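Local coordinates for protein HdaB,HdaA (Adhesin), HUS-associated diffuse adherence (Escherichia coli, PDB 5D55) that forms the minor tip subunit of the Hda (AAF/IV) chaperone-usher pilus of enteroaggregative E. coli and probably takes part in adhesion, at residues F105-D110 with Y120-S125; G35-Q40 with S44-W49; S84-K89 with G93-I98. All blocks are in the same frame, centred on the assembly; numbering follows the deposited sequence.

Contact 1 of 3, residues F105-D110 with Y120-S125; sequences FYIEVD and YLFSVS
Ile107 meets Phe122 and Val124 across the core of a beta sandwich, consistent with the immunoglobulin-like fold of chaperone-usher pilins. Residues 105-109 belong to the sheet of strands 31-38, 102-109 and 73-79, and residues 120-125 to that of strands 94-95, 45-50 and 118-132. Their axes approach to 9.8 Å and run roughly antiparallel at 140°, and the two backbones share no hydrogen bond, so side chains alone bridge the gap. The two branches of Ile107 divide the work. With CG1 anti to the carbonyl carbon (chi1 -57°), the methyl CG2 lies anti to the backbone N and sits over the centre of the Phe122 ring. This is a CH-pi contact, CG2 lying 3.9 Å from the ring centroid and only 9° off the ring normal. On the opposite face of the same ring lies the carbonyl oxygen of Tyr120, displaced toward the rim. The other branch of Ile107 ends in CD1, which reaches tip to tip toward Val124 CG1 at 3.4 Å, tighter than ordinary van der Waals contact. Val124 uses its second methyl, CG2, to meet the edge of the Phe105 ring near its plane, with CZ of Phe105 4.1 Å from that CG2. Leu16 and Ile14 of strand 13-18 and Ile76 and Ile78 of strand 73-79 continue the apolar layer around these residues. The Tyr120-Ser125 backbone also pairs, antiparallel, with a strand of the second subunit that comes from the fused HdaA part and is therefore a product of the engineered construct. No hydrogen bond passes between these two segments; what holds them is methyl groups packed on a ring face, at a ring edge and against each other, buried from water.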
ATOM      1  N   PHE B 105      15.183   8.375  10.798  1.00 22.18           N
ATOM      2  CA  PHE B 105      14.619   8.251  12.133  1.00 21.69           C
ATOM      3  C   PHE B 105      15.638   7.533  13.030  1.00 23.09           C
ATOM      4  O   PHE B 105      16.664   7.032  12.528  1.00 22.54           O
ATOM      5  CB  PHE B 105      13.270   7.503  12.091  1.00 21.08           C
ATOM      6  CG  PHE B 105      13.372   6.073  11.608  1.00 22.36           C
ATOM      7  CD1 PHE B 105      13.556   5.023  12.515  1.00 21.16           C
ATOM      8  CD2 PHE B 105      13.308   5.780  10.248  1.00 21.01           C
ATOM      9  CE1 PHE B 105      13.657   3.712  12.070  1.00 22.43           C
ATOM     10  CE2 PHE B 105      13.404   4.474   9.794  1.00 21.34           C
ATOM     11  CZ  PHE B 105      13.584   3.437  10.697  1.00 22.64           C
ATOM     12  N   TYR B 106      15.369   7.486  14.337  1.00 22.34           N
ATOM     13  CA  TYR B 106      16.241   6.783  15.284  1.00 22.81           C
ATOM     14  C   TYR B 106      15.460   5.870  16.220  1.00 24.40           C
ATOM     15  O   TYR B 106      14.262   6.073  16.452  1.00 24.94           O
ATOM     16  CB  TYR B 106      17.087   7.768  16.110  1.00 22.02           C
ATOM     17  CG  TYR B 106      17.840   8.780  15.272  1.00 22.88           C
ATOM     18  CD1 TYR B 106      19.126   8.513  14.815  1.00 22.59           C
ATOM     19  CD2 TYR B 106      17.253   9.998  14.927  1.00 22.40           C
ATOM     20  CE1 TYR B 106      19.813   9.440  14.026  1.00 24.60           C
ATOM     21  CE2 TYR B 106      17.920  10.924  14.156  1.00 23.81           C
ATOM     22  CZ  TYR B 106      19.205  10.641  13.705  1.00 25.03           C
ATOM     23  OH  TYR B 106      19.880  11.563  12.935  1.00 25.53           O
ATOM     24  N   ILE B 107      16.138   4.846  16.735  1.00 22.66           N
ATOM     25  CA  ILE B 107      15.649   4.134  17.899  1.00 22.60           C
ATOM     26  C   ILE B 107      16.342   4.828  19.057  1.00 23.28           C
ATOM     27  O   ILE B 107      17.574   4.973  19.061  1.00 22.85           O
ATOM     28  CB  ILE B 107      16.027   2.622  17.895  1.00 23.81           C
ATOM     29  CG1 ILE B 107      15.511   1.892  16.642  1.00 24.23           C
ATOM     30  CG2 ILE B 107      15.575   1.943  19.207  1.00 22.86           C
ATOM     31  CD1 ILE B 107      13.984   1.736  16.585  1.00 25.55           C
ATOM     32  N   GLU B 108      15.553   5.321  20.005  1.00 23.46           N
ATOM     33  CA  GLU B 108      16.103   6.061  21.141  1.00 23.64           C
ATOM     34  C   GLU B 108      15.665   5.445  22.454  1.00 22.84           C
ATOM     35  O   GLU B 108      14.600   4.835  22.531  1.00 22.77           O
ATOM     36  CB  GLU B 108      15.678   7.526  21.098  1.00 25.50           C
ATOM     37  CG  GLU B 108      16.194   8.280  19.866  1.00 29.20           C
ATOM     38  CD  GLU B 108      15.860   9.761  19.886  1.00 31.25           C
ATOM     39  OE1 GLU B 108      15.070  10.197  20.758  1.00 32.37           O
ATOM     40  OE2 GLU B 108      16.396  10.493  19.029  1.00 32.99           O
ATOM     41  N   VAL B 109      16.478   5.643  23.488  1.00 22.51           N
ATOM     42  CA  VAL B 109      16.129   5.221  24.830  1.00 22.95           C
ATOM     43  C   VAL B 109      14.920   6.044  25.285  1.00 23.97           C
ATOM     44  O   VAL B 109      14.927   7.273  25.210  1.00 23.96           O
ATOM     45  CB  VAL B 109      17.315   5.434  25.798  1.00 23.55           C
ATOM     46  CG1 VAL B 109      16.922   5.047  27.201  1.00 23.91           C
ATOM     47  CG2 VAL B 109      18.526   4.608  25.332  1.00 22.34           C
ATOM     48  N   ASP B 110      13.890   5.355  25.752  1.00 25.55           N
ATOM     49  CA  ASP B 110      12.645   6.021  26.157  1.00 27.76           C
ATOM     50  C   ASP B 110      12.606   6.126  27.685  1.00 28.56           C
ATOM     51  O   ASP B 110      12.227   5.177  28.372  1.00 30.26           O
ATOM     52  CB  ASP B 110      11.448   5.249  25.595  1.00 29.87           C
ATOM     53  CG  ASP B 110      10.112   5.969  25.808  1.00 34.08           C
ATOM     54  OD1 ASP B 110      10.106   7.159  26.187  1.00 36.65           O
ATOM     55  OD2 ASP B 110       9.062   5.331  25.596  1.00 37.17           O
ATOM     56  N   TYR B 120      20.144  -6.790  22.487  1.00 27.40           N
ATOM     57  CA  TYR B 120      18.771  -6.350  22.310  1.00 27.11           C
ATOM     58  C   TYR B 120      18.471  -6.196  20.823  1.00 27.09           C
ATOM     59  O   TYR B 120      19.181  -5.481  20.121  1.00 28.07           O
ATOM     60  CB  TYR B 120      18.568  -5.000  23.006  1.00 25.42           C
ATOM     61  CG  TYR B 120      18.694  -5.053  24.511  1.00 26.20           C
ATOM     62  CD1 TYR B 120      17.563  -5.220  25.311  1.00 26.01           C
ATOM     63  CD2 TYR B 120      19.940  -4.946  25.141  1.00 25.42           C
ATOM     64  CE1 TYR B 120      17.655  -5.266  26.706  1.00 26.60           C
ATOM     65  CE2 TYR B 120      20.042  -5.000  26.546  1.00 25.60           C
ATOM     66  CZ  TYR B 120      18.886  -5.160  27.316  1.00 26.20           C
ATOM     67  OH  TYR B 120      18.952  -5.207  28.701  1.00 26.20           O
ATOM     68  N   LEU B 121      17.409  -6.845  20.363  1.00 27.69           N
ATOM     69  CA  LEU B 121      17.021  -6.820  18.952  1.00 27.69           C
ATOM     70  C   LEU B 121      15.895  -5.811  18.669  1.00 27.71           C
ATOM     71  O   LEU B 121      14.801  -5.899  19.249  1.00 27.08           O
ATOM     72  CB  LEU B 121      16.614  -8.226  18.505  1.00 29.59           C
ATOM     73  CG  LEU B 121      16.212  -8.392  17.041  1.00 32.51           C
ATOM     74  CD1 LEU B 121      17.441  -8.553  16.156  1.00 33.27           C
ATOM     75  CD2 LEU B 121      15.248  -9.567  16.872  1.00 34.49           C
ATOM     76  N   PHE B 122      16.177  -4.839  17.803  1.00 26.53           N
ATOM     77  CA  PHE B 122      15.166  -3.865  17.391  1.00 24.88           C
ATOM     78  C   PHE B 122      14.582  -4.278  16.046  1.00 26.58           C
ATOM     79  O   PHE B 122      15.338  -4.548  15.103  1.00 26.69           O
ATOM     80  CB  PHE B 122      15.753  -2.460  17.220  1.00 23.44           C
ATOM     81  CG  PHE B 122      16.623  -1.985  18.354  1.00 23.21           C
ATOM     82  CD1 PHE B 122      16.325  -2.279  19.683  1.00 24.63           C
ATOM     83  CD2 PHE B 122      17.707  -1.171  18.078  1.00 23.31           C
ATOM     84  CE1 PHE B 122      17.131  -1.798  20.714  1.00 24.13           C
ATOM     85  CE2 PHE B 122      18.518  -0.690  19.091  1.00 24.04           C
ATOM     86  CZ  PHE B 122      18.226  -1.005  20.415  1.00 24.01           C
ATOM     87  N   SER B 123      13.251  -4.317  15.960  1.00 25.56           N
ATOM     88  CA  SER B 123      12.533  -4.569  14.709  1.00 25.81           C
ATOM     89  C   SER B 123      11.629  -3.386  14.441  1.00 25.25           C
ATOM     90  O   SER B 123      10.855  -2.983  15.322  1.00 24.84           O
ATOM     91  CB  SER B 123      11.678  -5.832  14.798  1.00 26.18           C
ATOM     92  OG  SER B 123      10.809  -5.946  13.680  1.00 27.91           O
ATOM     93  N   VAL B 124      11.727  -2.830  13.236  1.00 24.31           N
ATOM     94  CA  VAL B 124      10.884  -1.690  12.846  1.00 24.18           C
ATOM     95  C   VAL B 124      10.260  -1.949  11.482  1.00 24.52           C
ATOM     96  O   VAL B 124      10.808  -2.703  10.660  1.00 23.75           O
ATOM     97  CB  VAL B 124      11.668  -0.334  12.821  1.00 23.83           C
ATOM     98  CG1 VAL B 124      12.193   0.016  14.221  1.00 22.76           C
ATOM     99  CG2 VAL B 124      12.810  -0.409  11.842  1.00 23.88           C
ATOM    100  N   SER B 125       9.098  -1.345  11.259  1.00 23.82           N
ATOM    101  CA  SER B 125       8.425  -1.440   9.976  1.00 24.42           C
ATOM    102  C   SER B 125       8.041  -0.034   9.550  1.00 24.03           C
ATOM    103  O   SER B 125       7.989   0.884  10.378  1.00 22.14           O
ATOM    104  CB  SER B 125       7.197  -2.349  10.055  1.00 25.81           C
ATOM    105  OG  SER B 125       7.588  -3.677  10.308  1.00 27.37           O
TER

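Contact 2 of 3, residues G35-Q40 with S44-W49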
ATOM      1  N   GLY B  35      17.889   4.899  11.516  1.00 22.65           N
ATOM      2  CA  GLY B  35      17.050   4.321  10.491  1.00 21.89           C
ATOM      3  C   GLY B  35      16.843   5.269   9.327  1.00 22.65           C
ATOM      4  O   GLY B  35      17.072   6.464   9.435  1.00 22.50           O
ATOM      5  N   ARG B  36      16.412   4.712   8.204  1.00 24.04           N
ATOM      6  CA  ARG B  36      16.037   5.507   7.048  1.00 23.86           C
ATOM      7  C   ARG B  36      14.917   4.801   6.318  1.00 24.61           C
ATOM      8  O   ARG B  36      14.935   3.572   6.167  1.00 25.56           O
ATOM      9  CB  ARG B  36      17.222   5.712   6.116  1.00 25.25           C
ATOM     10  CG  ARG B  36      16.895   6.550   4.871  1.00 26.46           C
ATOM     11  CD  ARG B  36      18.049   6.555   3.901  1.00 27.32           C
ATOM     12  NE  ARG B  36      18.398   5.198   3.514  1.00 29.47           N
ATOM     13  CZ  ARG B  36      19.609   4.807   3.129  1.00 31.14           C
ATOM     14  NH1 ARG B  36      20.612   5.681   3.073  1.00 32.17           N
ATOM     15  NH2 ARG B  36      19.810   3.540   2.795  1.00 31.84           N
ATOM     16  N   ILE B  37      13.935   5.583   5.886  1.00 24.86           N
ATOM     17  CA  ILE B  37      12.862   5.080   5.038  1.00 25.00           C
ATOM     18  C   ILE B  37      12.863   5.848   3.709  1.00 26.15           C
ATOM     19  O   ILE B  37      13.007   7.070   3.710  1.00 25.60           O
ATOM     20  CB  ILE B  37      11.488   5.146   5.770  1.00 25.94           C
ATOM     21  CG1 ILE B  37      10.357   4.647   4.864  1.00 26.52           C
ATOM     22  CG2 ILE B  37      11.210   6.559   6.337  1.00 25.32           C
ATOM     23  CD1 ILE B  37       9.167   4.135   5.642  1.00 29.49           C
ATOM     24  N   ILE B  38      12.748   5.125   2.593  1.00 26.76           N
ATOM     25  CA  ILE B  38      12.751   5.737   1.256  1.00 30.30           C
ATOM     26  C   ILE B  38      11.528   5.301   0.460  1.00 30.10           C
ATOM     27  O   ILE B  38      11.181   4.117   0.445  1.00 29.35           O
ATOM     28  CB  ILE B  38      14.026   5.380   0.427  1.00 30.43           C
ATOM     29  CG1 ILE B  38      15.288   5.883   1.112  1.00 30.88           C
ATOM     30  CG2 ILE B  38      13.943   5.961  -1.018  1.00 33.81           C
ATOM     31  CD1 ILE B  38      16.566   5.232   0.601  1.00 34.00           C
ATOM     32  N   CYS B  39      10.889   6.272  -0.180  1.00 33.54           N
ATOM     33  CA  CYS B  39       9.794   6.010  -1.115  0.50 36.12           C
ATOM     34  C   CYS B  39       9.981   6.880  -2.339  1.00 38.78           C
ATOM     35  O   CYS B  39      10.099   8.109  -2.243  1.00 39.02           O
ATOM     36  CB  CYS B  39       8.433   6.337  -0.518  0.50 36.94           C
ATOM     37  SG  CYS B  39       8.037   5.617   1.063  0.50 37.14           S
ATOM     38  N   GLN B  40      10.030   6.235  -3.502  1.00 41.20           N
ATOM     39  CA  GLN B  40      10.220   6.936  -4.779  1.00 44.64           C
ATOM     40  C   GLN B  40       8.940   7.611  -5.280  1.00 47.20           C
ATOM     41  O   GLN B  40       8.992   8.690  -5.890  1.00 49.92           O
ATOM     42  CB  GLN B  40      10.743   5.968  -5.848  1.00 47.24           C
ATOM     43  N   SER B  44       2.362  11.804   0.824  1.00 30.80           N
ATOM     44  CA  SER B  44       2.208  12.944   1.723  1.00 31.29           C
ATOM     45  C   SER B  44       3.229  12.886   2.867  1.00 30.37           C
ATOM     46  O   SER B  44       3.556  13.904   3.470  1.00 30.47           O
ATOM     47  CB  SER B  44       0.793  12.989   2.306  1.00 32.40           C
ATOM     48  OG  SER B  44      -0.190  12.891   1.293  1.00 35.03           O
ATOM     49  N   GLY B  45       3.726  11.689   3.173  1.00 29.33           N
ATOM     50  CA  GLY B  45       4.694  11.534   4.246  1.00 27.31           C
ATOM     51  C   GLY B  45       4.973  10.084   4.567  1.00 27.31           C
ATOM     52  O   GLY B  45       4.565   9.187   3.828  1.00 26.10           O
ATOM     53  N   PHE B  46       5.662   9.866   5.682  1.00 25.06           N
ATOM     54  CA  PHE B  46       6.115   8.538   6.068  1.00 25.76           C
ATOM     55  C   PHE B  46       5.484   8.168   7.400  1.00 24.18           C
ATOM     56  O   PHE B  46       5.137   9.053   8.191  1.00 23.07           O
ATOM     57  CB  PHE B  46       7.642   8.506   6.238  1.00 25.65           C
ATOM     58  CG  PHE B  46       8.429   8.780   4.968  1.00 27.58           C
ATOM     59  CD1 PHE B  46       8.913   7.732   4.198  1.00 28.72           C
ATOM     60  CD2 PHE B  46       8.710  10.083   4.565  1.00 28.26           C
ATOM     61  CE1 PHE B  46       9.678   7.976   3.037  1.00 31.00           C
ATOM     62  CE2 PHE B  46       9.462  10.336   3.412  1.00 30.54           C
ATOM     63  CZ  PHE B  46       9.942   9.281   2.643  1.00 30.42           C
ATOM     64  N   ARG B  47       5.359   6.860   7.630  1.00 24.19           N
ATOM     65  CA  ARG B  47       4.930   6.288   8.896  1.00 25.14           C
ATOM     66  C   ARG B  47       5.875   5.138   9.267  1.00 25.04           C
ATOM     67  O   ARG B  47       6.144   4.262   8.438  1.00 24.68           O
ATOM     68  CB  ARG B  47       3.505   5.758   8.743  1.00 27.59           C
ATOM     69  CG  ARG B  47       2.836   5.306  10.022  1.00 30.49           C
ATOM     70  CD  ARG B  47       1.463   4.726   9.713  1.00 34.71           C
ATOM     71  NE  ARG B  47       0.759   4.298  10.918  1.00 37.26           N
ATOM     72  CZ  ARG B  47      -0.499   3.859  10.941  1.00 43.08           C
ATOM     73  NH1 ARG B  47      -1.205   3.783   9.818  1.00 42.56           N
ATOM     74  NH2 ARG B  47      -1.055   3.497  12.091  1.00 47.28           N
ATOM     75  N   VAL B  48       6.381   5.146  10.501  1.00 23.79           N
ATOM     76  CA  VAL B  48       7.311   4.110  10.991  1.00 22.79           C
ATOM     77  C   VAL B  48       6.846   3.656  12.378  1.00 23.16           C
ATOM     78  O   VAL B  48       6.295   4.456  13.139  1.00 20.58           O
ATOM     79  CB  VAL B  48       8.757   4.669  11.091  1.00 22.78           C
ATOM     80  CG1 VAL B  48       9.700   3.681  11.760  1.00 24.37           C
ATOM     81  CG2 VAL B  48       9.288   5.031   9.702  1.00 25.13           C
ATOM     82  N   TRP B  49       7.062   2.382  12.702  1.00 22.79           N
ATOM     83  CA  TRP B  49       6.734   1.860  14.026  1.00 23.76           C
ATOM     84  C   TRP B  49       7.666   0.736  14.457  1.00 24.32           C
ATOM     85  O   TRP B  49       8.270   0.065  13.623  1.00 25.03           O
ATOM     86  CB  TRP B  49       5.276   1.381  14.105  1.00 22.83           C
ATOM     87  CG  TRP B  49       4.920   0.288  13.124  1.00 24.22           C
ATOM     88  CD1 TRP B  49       4.916  -1.064  13.362  1.00 23.75           C
ATOM     89  CD2 TRP B  49       4.500   0.457  11.757  1.00 24.20           C
ATOM     90  NE1 TRP B  49       4.528  -1.740  12.233  1.00 25.33           N
ATOM     91  CE2 TRP B  49       4.263  -0.836  11.232  1.00 25.19           C
ATOM     92  CE3 TRP B  49       4.302   1.575  10.930  1.00 23.62           C
ATOM     93  CZ2 TRP B  49       3.836  -1.048   9.916  1.00 25.37           C
ATOM     94  CZ3 TRP B  49       3.884   1.373   9.619  1.00 24.97           C
ATOM     95  CH2 TRP B  49       3.656   0.066   9.122  1.00 25.87           C
TER
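Phe46 packs against Ile37 and Cys39 in the interior of the beta sandwich, where strand 31-38 of one sheet faces strand 45-50 of the other. The short strand segments cross at 136°, and no hydrogen bond joins them. Followed outward, the Phe46 side chain starts with CB, 4.1 Å from Ile37 CG2. CG is a little closer to the same methyl, 3.8 Å from Ile37 CG2. CD1 comes next and lies against both branches of Ile37. Beyond it, the CE1 atom meets the chain itself, 3.5 Å from Ile37 O, while the carbonyl carbon of Ile38 lies at the edge of the ring near its plane. CZ remains beside Ile37 O as well. Cys39 SG makes an oblique sulfur-aromatic contact with the ring, 3.5 Å from Phe46 CE1, although a second modelled conformation of Cys39 makes this less certain. Cys39 is disulfide-bonded to Cys128 of strand 118-132, a covalent tie between the two sheets. Phe46 also forms an edge-to-face pair with His43, and its side chain touches Trp83. Where segment 44-49 begins, Ser44 and Gly45 form a classic beta bulge opposite Tyr129. Ile37 CD1 stays beside the Phe46 ring and also touches Val48 CG2 at 4.2 Å. Ile37 has CG1 anti to its backbone N (chi1 179°), which turns CG2 into the fork between N and the carbonyl carbon and brings both branches to the ring: Phe46 CD1 lies 3.4 Å from Ile37 CG2 and 3.5 Å from Ile37 CG1.

Contact 3 of 3, residues S84-K89 with G93-I98; sequences SSFVEK and GVFNTI
Ser84 and Phe95 hold each other through two backbone hydrogen bonds. Ser84 N donates to Phe95 O at 2.9 Å. In return Phe95 N donates to Ser84 O at 2.7 Å, the straighter bond of the two with an N-H...O angle of 162°. Ser84 O also receives a weaker CA-H...O approach from Val94 CA, at 3.2 Å. Water 1 donates to Phe95 O over a longer 3.3 Å. That water also bonds to Ser84 OG at 2.6 Å, though Ser84 was modelled in two conformations, which makes this water link less certain. Toward the other end, water 2 takes the place of a direct bond between the two segments: it accepts from Phe86 N at 2.8 Å and donates to Gly93 O at 2.9 Å. The two N-H...O bonds between Ser84 and Phe95 make a single antiparallel bridge, a hydrogen-bonded pair that places the loop carrying Ser84 beside the short strand 94-95, at the margin of the sheet that also holds strands 45-50 and 118-132. On its other side that strand is bonded to strand 45-50, through Val94 with Val48 and Asn96 with Phe46. Beyond the backbone bonds, the two phenylalanines form a T-shaped stack: the edge of Phe86, led by CD2 and CE2, points at one face of Phe95, with centroids 5.0 Å apart and planes at 75°. Phe86 CG lies beside its backbone N, opposite the carbonyl carbon (chi1 -76°), which helps bring that edge to the face. Phe86 is exposed, whereas Phe95, which it covers, is buried and also packs on Arg47. Past the bridge, Asn96 makes an Asx turn. Its OD1 accepts from Ile98 N, the donor standing well above the carbonyl plane, and accepts from Phe46 N as well, while ND2 bonds to Ser103 OG.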
ATOM      1  N   SER B  84       6.236  12.856  14.573  1.00 21.79           N
ATOM      2  CA  SER B  84       5.149  13.236  15.392  0.50 23.86           C
ATOM      3  C   SER B  84       4.385  11.856  15.720  1.00 24.25           C
ATOM      4  O   SER B  84       4.309  10.998  14.904  1.00 25.23           O
ATOM      5  CB  SER B  84       4.245  14.321  14.812  0.50 23.78           C
ATOM      6  OG  SER B  84       4.964  15.521  14.592  0.50 23.32           O
ATOM      7  N   SER B  85       3.808  11.735  16.885  1.00 25.39           N
ATOM      8  CA  SER B  85       2.922  10.649  17.186  1.00 27.76           C
ATOM      9  C   SER B  85       1.521  11.164  17.551  1.00 29.05           C
ATOM     10  O   SER B  85       1.408  12.184  18.136  1.00 28.44           O
ATOM     11  CB  SER B  85       3.540   9.793  18.270  1.00 29.07           C
ATOM     12  OG  SER B  85       2.752   8.734  18.675  1.00 34.49           O
ATOM     13  N   PHE B  86       0.478  10.463  17.137  1.00 28.94           N
ATOM     14  CA  PHE B  86      -0.884  10.851  17.437  1.00 31.84           C
ATOM     15  C   PHE B  86      -1.226  10.441  18.851  1.00 34.45           C
ATOM     16  O   PHE B  86      -1.048   9.319  19.218  1.00 34.06           O
ATOM     17  CB  PHE B  86      -1.880  10.263  16.469  1.00 32.37           C
ATOM     18  CG  PHE B  86      -1.896  10.930  15.144  1.00 33.51           C
ATOM     19  CD1 PHE B  86      -2.481  12.149  14.981  1.00 34.57           C
ATOM     20  CD2 PHE B  86      -1.330  10.333  14.065  1.00 32.97           C
ATOM     21  CE1 PHE B  86      -2.501  12.745  13.800  1.00 35.81           C
ATOM     22  CE2 PHE B  86      -1.349  10.927  12.869  1.00 34.18           C
ATOM     23  CZ  PHE B  86      -1.926  12.143  12.730  1.00 34.39           C
ATOM     24  N   VAL B  87      -1.700  11.379  19.647  1.00 34.65           N
ATOM     25  CA  VAL B  87      -1.893  11.112  21.051  1.00 38.15           C
ATOM     26  C   VAL B  87      -3.115  10.264  21.414  1.00 40.88           C
ATOM     27  O   VAL B  87      -3.090   9.543  22.357  1.00 42.22           O
ATOM     28  CB  VAL B  87      -1.841  12.389  21.893  1.00 38.39           C
ATOM     29  CG1 VAL B  87      -0.491  13.029  21.764  1.00 38.89           C
ATOM     30  CG2 VAL B  87      -2.906  13.300  21.491  1.00 39.57           C
ATOM     31  N   GLU B  88      -4.176  10.356  20.647  1.00 42.17           N
ATOM     32  CA  GLU B  88      -5.359   9.545  20.902  1.00 47.56           C
ATOM     33  C   GLU B  88      -5.034   8.134  20.431  1.00 49.81           C
ATOM     34  O   GLU B  88      -4.667   7.927  19.269  1.00 49.14           O
ATOM     35  CB  GLU B  88      -6.611  10.115  20.207  1.00 46.44           C
ATOM     36  CG  GLU B  88      -7.942   9.487  20.665  1.00 47.08           C
ATOM     37  CD  GLU B  88      -8.484  10.049  21.981  1.00 49.15           C
ATOM     38  OE1 GLU B  88      -7.800  10.853  22.647  1.00 47.88           O
ATOM     39  OE2 GLU B  88      -9.619   9.684  22.361  1.00 53.90           O
ATOM     40  N   LYS B  89      -5.122   7.183  21.362  1.00 53.77           N
ATOM     41  CA  LYS B  89      -4.853   5.770  21.086  1.00 54.14           C
ATOM     42  C   LYS B  89      -5.666   5.270  19.889  1.00 55.09           C
ATOM     43  O   LYS B  89      -6.808   5.699  19.676  1.00 54.10           O
ATOM     44  CB  LYS B  89      -5.155   4.917  22.326  1.00 57.15           C
ATOM     45  N   GLY B  93       2.499   4.013  15.697  1.00 35.09           N
ATOM     46  CA  GLY B  93       3.677   4.568  15.075  1.00 33.21           C
ATOM     47  C   GLY B  93       3.888   6.072  15.103  1.00 28.99           C
ATOM     48  O   GLY B  93       3.191   6.788  15.738  1.00 29.00           O
ATOM     49  N   VAL B  94       4.910   6.513  14.411  1.00 25.55           N
ATOM     50  CA  VAL B  94       5.191   7.942  14.274  1.00 24.81           C
ATOM     51  C   VAL B  94       5.014   8.319  12.808  1.00 23.94           C
ATOM     52  O   VAL B  94       5.140   7.459  11.916  1.00 21.38           O
ATOM     53  CB  VAL B  94       6.629   8.316  14.750  1.00 24.97           C
ATOM     54  CG1 VAL B  94       6.767   8.141  16.268  1.00 25.92           C
ATOM     55  CG2 VAL B  94       7.683   7.490  14.016  1.00 24.63           C
ATOM     56  N   PHE B  95       4.722   9.597  12.576  1.00 23.94           N
ATOM     57  CA  PHE B  95       4.420  10.115  11.250  1.00 24.96           C
ATOM     58  C   PHE B  95       5.273  11.326  10.973  1.00 24.40           C
ATOM     59  O   PHE B  95       5.624  12.085  11.874  1.00 22.12           O
ATOM     60  CB  PHE B  95       2.959  10.581  11.150  1.00 27.04           C
ATOM     61  CG  PHE B  95       1.940   9.480  11.182  1.00 29.70           C
ATOM     62  CD1 PHE B  95       1.615   8.832  12.375  1.00 31.24           C
ATOM     63  CD2 PHE B  95       1.240   9.138  10.025  1.00 31.91           C
ATOM     64  CE1 PHE B  95       0.631   7.829  12.400  1.00 30.98           C
ATOM     65  CE2 PHE B  95       0.254   8.137  10.039  1.00 33.15           C
ATOM     66  CZ  PHE B  95      -0.048   7.486  11.235  1.00 33.60           C
ATOM     67  N   ASN B  96       5.582  11.574   9.722  1.00 24.53           N
ATOM     68  CA  ASN B  96       6.055  12.855   9.301  1.00 27.31           C
ATOM     69  C   ASN B  96       5.330  13.306   8.048  1.00 29.14           C
ATOM     70  O   ASN B  96       4.572  12.574   7.511  1.00 28.41           O
ATOM     71  CB  ASN B  96       7.567  12.886   9.138  1.00 28.12           C
ATOM     72  CG  ASN B  96       8.049  12.130   7.947  1.00 30.07           C
ATOM     73  OD1 ASN B  96       7.370  11.994   6.948  1.00 32.25           O
ATOM     74  ND2 ASN B  96       9.244  11.655   8.046  1.00 28.12           N
ATOM     75  N   THR B  97       5.571  14.523   7.619  1.00 30.69           N
ATOM     76  CA  THR B  97       4.960  15.037   6.420  1.00 33.46           C
ATOM     77  C   THR B  97       5.975  15.422   5.384  1.00 34.80           C
ATOM     78  O   THR B  97       5.824  16.403   4.748  1.00 35.38           O
ATOM     79  CB  THR B  97       4.071  16.235   6.690  1.00 35.60           C
ATOM     80  OG1 THR B  97       4.830  17.241   7.329  1.00 37.92           O
ATOM     81  CG2 THR B  97       2.935  15.872   7.523  1.00 34.82           C
ATOM     82  N   ILE B  98       6.982  14.594   5.202  1.00 34.52           N
ATOM     83  CA  ILE B  98       8.013  14.801   4.202  1.00 37.04           C
ATOM     84  C   ILE B  98       7.572  14.234   2.866  1.00 37.72           C
ATOM     85  O   ILE B  98       7.259  13.078   2.751  1.00 36.36           O
ATOM     86  CB  ILE B  98       9.356  14.115   4.600  1.00 36.31           C
ATOM     87  CG1 ILE B  98       9.890  14.623   5.930  1.00 36.56           C
ATOM     88  CG2 ILE B  98      10.383  14.311   3.569  1.00 37.07           C
ATOM     89  CD1 ILE B  98      10.279  16.012   5.915  1.00 38.04           C
TER
HETATM   90  O   HOH W   1       5.023  15.275  12.042  1.00 23.74           O
HETATM   91  O   HOH W   2       0.517   7.891  16.155  1.00 23.40           O

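From the N terminus, the chain first makes contact 2, where strand 31-38 turns through a short loop into strand 45-50 and so passes from one sheet of the sandwich to the other. After running through strands 62-65 and 73-79 of the first sheet it reaches contact 3, which closes the short loop leading into strand 94-95. Contact 1 comes last, crossing between the sheets again through the connection that holds the short strand 113-114, from strand 102-109 to strand 118-132. The three follow in series, without nesting or crossing. In space they join: strand 45-50 lies between 94-95 and 118-132, linking contact 2 to both others, and strands 31-38 and 102-109 are neighbours in the opposite sheet.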